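Local coordinates for protein-S-isoprenylcysteine O-methyltransferase (Tribolium castaneum, PDB 5V7P) that methylates, as a membrane enzyme of the endoplasmic reticulum, the carboxyl group of isoprenylated C-terminal cysteines of proteins, using S-adenosyl-L-methionine as methyl donor, at residues 3-8 and 62-67. Residues are numbered along the deposited sequence; the frame is centred on the assembly and turned at random.
With MPG ([(Z)-octadec-9-enyl] (2R)-2,3-bis(oxidanyl)propanoate), chain T.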
ATOM      1  N   SER A   3     -12.519  11.005  14.136  1.00 39.79           N
ATOM      2  CA  SER A   3     -11.300  11.222  14.898  1.00 42.83           C
ATOM      3  C   SER A   3     -10.684  12.580  14.563  1.00 46.18           C
ATOM      4  O   SER A   3     -10.941  13.145  13.496  1.00 32.92           O
ATOM      5  CB  SER A   3     -10.296  10.109  14.607  1.00 45.08           C
ATOM      6  OG  SER A   3      -9.849  10.167  13.264  1.00 43.02           O
ATOM      7  N   PRO A   4      -9.861  13.123  15.464  1.00 47.32           N
ATOM      8  CA  PRO A   4      -9.208  14.410  15.156  1.00 41.47           C
ATOM      9  C   PRO A   4      -8.375  14.364  13.888  1.00 33.48           C
ATOM     10  O   PRO A   4      -8.553  15.207  13.000  1.00 33.25           O
ATOM     11  CB  PRO A   4      -8.356  14.678  16.408  1.00 50.33           C
ATOM     12  CG  PRO A   4      -8.231  13.355  17.095  1.00 50.31           C
ATOM     13  CD  PRO A   4      -9.498  12.628  16.801  1.00 34.99           C
ATOM     14  N   ALA A   5      -7.470  13.390  13.768  1.00 34.73           N
ATOM     15  CA  ALA A   5      -6.680  13.269  12.549  1.00 29.04           C
ATOM     16  C   ALA A   5      -7.569  13.068  11.330  1.00 37.44           C
ATOM     17  O   ALA A   5      -7.228  13.520  10.230  1.00 26.15           O
ATOM     18  CB  ALA A   5      -5.692  12.112  12.681  1.00 26.88           C
ATOM     19  N   GLY A   6      -8.708  12.393  11.501  1.00 31.96           N
ATOM     20  CA  GLY A   6      -9.628  12.220  10.392  1.00 30.00           C
ATOM     21  C   GLY A   6     -10.274  13.524   9.964  1.00 36.28           C
ATOM     22  O   GLY A   6     -10.460  13.772   8.770  1.00 31.10           O
ATOM     23  N   LYS A   7     -10.623  14.377  10.931  1.00 35.26           N
ATOM     24  CA  LYS A   7     -11.217  15.665  10.592  1.00 35.42           C
ATOM     25  C   LYS A   7     -10.203  16.594   9.939  1.00 33.20           C
ATOM     26  O   LYS A   7     -10.564  17.384   9.060  1.00 27.26           O
ATOM     27  CB  LYS A   7     -11.813  16.319  11.838  1.00 44.60           C
ATOM     28  CG  LYS A   7     -12.999  15.572  12.428  1.00 61.17           C
ATOM     29  CD  LYS A   7     -13.805  16.462  13.362  1.00 71.50           C
ATOM     30  CE  LYS A   7     -14.919  15.689  14.055  1.00 78.55           C
ATOM     31  NZ  LYS A   7     -15.753  16.556  14.933  1.00 77.94           N
ATOM     32  N   ILE A   8      -8.935  16.517  10.352  1.00 35.74           N
ATOM     33  CA  ILE A   8      -7.896  17.331   9.725  1.00 31.32           C
ATOM     34  C   ILE A   8      -7.799  17.004   8.241  1.00 34.31           C
ATOM     35  O   ILE A   8      -7.763  17.899   7.389  1.00 34.06           O
ATOM     36  CB  ILE A   8      -6.547  17.122  10.439  1.00 39.18           C
ATOM     37  CG1 ILE A   8      -6.641  17.516  11.921  1.00 43.54           C
ATOM     38  CG2 ILE A   8      -5.430  17.898   9.743  1.00 32.22           C
ATOM     39  CD1 ILE A   8      -7.244  18.877  12.176  1.00 51.69           C
ATOM     40  N   PHE A  62       0.135  18.899  10.372  1.00 29.71           N
ATOM     41  CA  PHE A  62       0.474  19.432   9.056  1.00 29.53           C
ATOM     42  C   PHE A  62       0.853  18.315   8.095  1.00 26.99           C
ATOM     43  O   PHE A  62       0.438  18.320   6.929  1.00 26.49           O
ATOM     44  CB  PHE A  62       1.614  20.444   9.169  1.00 25.75           C
ATOM     45  CG  PHE A  62       2.136  20.911   7.841  1.00 28.83           C
ATOM     46  CD1 PHE A  62       1.487  21.916   7.143  1.00 25.98           C
ATOM     47  CD2 PHE A  62       3.269  20.341   7.289  1.00 30.11           C
ATOM     48  CE1 PHE A  62       1.963  22.345   5.922  1.00 30.73           C
ATOM     49  CE2 PHE A  62       3.747  20.767   6.067  1.00 26.16           C
ATOM     50  CZ  PHE A  62       3.094  21.770   5.384  1.00 28.44           C
ATOM     51  N   ALA A  63       1.640  17.346   8.566  1.00 27.39           N
ATOM     52  CA  ALA A  63       2.007  16.215   7.723  1.00 34.10           C
ATOM     53  C   ALA A  63       0.770  15.540   7.145  1.00 27.11           C
ATOM     54  O   ALA A  63       0.768  15.107   5.987  1.00 36.50           O
ATOM     55  CB  ALA A  63       2.843  15.217   8.527  1.00 25.68           C
ATOM     56  N   ILE A  64      -0.298  15.448   7.938  1.00 26.50           N
ATOM     57  CA  ILE A  64      -1.550  14.884   7.445  1.00 27.44           C
ATOM     58  C   ILE A  64      -2.271  15.884   6.551  1.00 25.15           C
ATOM     59  O   ILE A  64      -2.776  15.527   5.480  1.00 27.32           O
ATOM     60  CB  ILE A  64      -2.433  14.445   8.629  1.00 21.96           C
ATOM     61  CG1 ILE A  64      -1.794  13.251   9.347  1.00 30.98           C
ATOM     62  CG2 ILE A  64      -3.851  14.094   8.161  1.00 26.81           C
ATOM     63  CD1 ILE A  64      -2.484  12.861  10.642  1.00 36.03           C
ATOM     64  N   ALA A  65      -2.328  17.148   6.971  1.00 17.76           N
ATOM     65  CA  ALA A  65      -3.117  18.136   6.247  1.00 21.39           C
ATOM     66  C   ALA A  65      -2.556  18.392   4.854  1.00 25.62           C
ATOM     67  O   ALA A  65      -3.318  18.495   3.885  1.00 21.95           O
ATOM     68  CB  ALA A  65      -3.181  19.437   7.046  1.00 29.01           C
ATOM     69  N   ILE A  66      -1.231  18.497   4.729  1.00 22.66           N
ATOM     70  CA  ILE A  66      -0.654  18.860   3.438  1.00 21.81           C
ATOM     71  C   ILE A  66      -0.823  17.727   2.435  1.00 26.99           C
ATOM     72  O   ILE A  66      -1.008  17.972   1.237  1.00 29.61           O
ATOM     73  CB  ILE A  66       0.827  19.257   3.597  1.00 22.22           C
ATOM     74  CG1 ILE A  66       1.355  19.908   2.316  1.00 27.25           C
ATOM     75  CG2 ILE A  66       1.688  18.052   3.965  1.00 25.31           C
ATOM     76  CD1 ILE A  66       0.743  21.261   2.002  1.00 29.38           C
ATOM     77  N   ARG A  67      -0.763  16.476   2.893  1.00 26.76           N
ATOM     78  CA  ARG A  67      -0.992  15.355   1.989  1.00 25.44           C
ATOM     79  C   ARG A  67      -2.442  15.315   1.527  1.00 30.22           C
ATOM     80  O   ARG A  67      -2.716  15.099   0.340  1.00 22.33           O
ATOM     81  CB  ARG A  67      -0.598  14.046   2.672  1.00 22.33           C
ATOM     82  CG  ARG A  67       0.902  13.863   2.794  1.00 26.83           C
ATOM     83  CD  ARG A  67       1.272  12.736   3.738  1.00 27.77           C
ATOM     84  NE  ARG A  67       2.704  12.458   3.702  1.00 38.49           N
ATOM     85  CZ  ARG A  67       3.634  13.212   4.282  1.00 39.16           C
ATOM     86  NH1 ARG A  67       3.291  14.306   4.950  1.00 31.91           N
ATOM     87  NH2 ARG A  67       4.912  12.876   4.190  1.00 35.72           N
TER
HETATM   88  C2  MPG T 318     -10.335  21.514  13.638  1.00 67.00           C
HETATM   89  C3  MPG T 318      -9.161  22.352  14.146  1.00 50.94           C
HETATM   90  C4  MPG T 318      -9.213  23.780  13.607  1.00 48.44           C
HETATM   91  C5  MPG T 318      -9.074  23.768  12.086  1.00 54.72           C
HETATM   92  C6  MPG T 318      -8.042  24.793  11.622  1.00 55.24           C
HETATM   93  C7  MPG T 318      -8.472  25.364  10.270  1.00 65.03           C
HETATM   94  C8  MPG T 318      -7.264  25.620   9.365  1.00 63.31           C
HETATM   95  C9  MPG T 318      -7.538  25.159   7.936  1.00 60.03           C
HETATM   96  C10 MPG T 318      -7.894  23.915   7.693  1.00 65.67           C
HETATM   97  C11 MPG T 318      -8.166  23.442   6.268  1.00 51.97           C
HETATM   98  C12 MPG T 318      -9.341  24.209   5.664  1.00 58.25           C
HETATM   99  C13 MPG T 318      -8.927  24.771   4.305  1.00 50.83           C
HETATM  100  O1  MPG T 318     -11.232  19.427  14.391  1.00 82.12           O
HETATM  101  C1  MPG T 318     -10.058  20.046  13.949  1.00 56.64           C
HETATM  102  CXD MPG T 318     -11.813  18.696  16.740  1.00 76.15           C
HETATM  103  O2  MPG T 318     -11.105  18.092  17.787  1.00 75.74           O
HETATM  104  C21 MPG T 318     -13.183  18.037  16.610  1.00 86.38           C
HETATM  105  O3  MPG T 318     -13.990  18.798  15.752  1.00 82.37           O
HETATM  106  O4  MPG T 318     -10.269  17.627  15.316  1.00 76.92           O
HETATM  107  CX3 MPG T 318     -11.037  18.521  15.438  1.00 78.95           C
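I8 and A5 pack against A65 and I64 where two transmembrane helices, 4-29 and 59-84, run side by side in the same general direction; the axes of segments 4-8 and 62-67 come within 9.5 Å and cross at -35°. The two branches of I8 divide the work. With its CG1 anti to the carbonyl carbon (chi1 -60°), I8 presents CG2 to the methyl of A65, I8 CG2 to A65 CB 3.8 Å. I8 CD1 turns off to the bound lipid and lies 3.5 Å from MPG C1. From the facing helix, I64 extends CD1 anti to its CA (chi2 172°), carrying it to within 3.9 Å of A5 CB, while the I64 CG2 branch faces I8 CG2 more loosely. The small A65 side chain is consistent with the close backbone approach there, 6.0 Å between the CA atoms of I8 and A65. Y57 touches both I8 and A65, and F107 of helix 90-113 touches I64. On the lipid side K7 stretches its chain alongside the glycerate head group, and K7 NZ donates to MPG O3 at 3.0 Å. A leucine in place of K7 would probably lose this hydrogen bond to O3 and let the head group swing more freely. The first turn of helix 4-29 is N-capped by S3, whose OG accepts from G6 N at 3.1 Å.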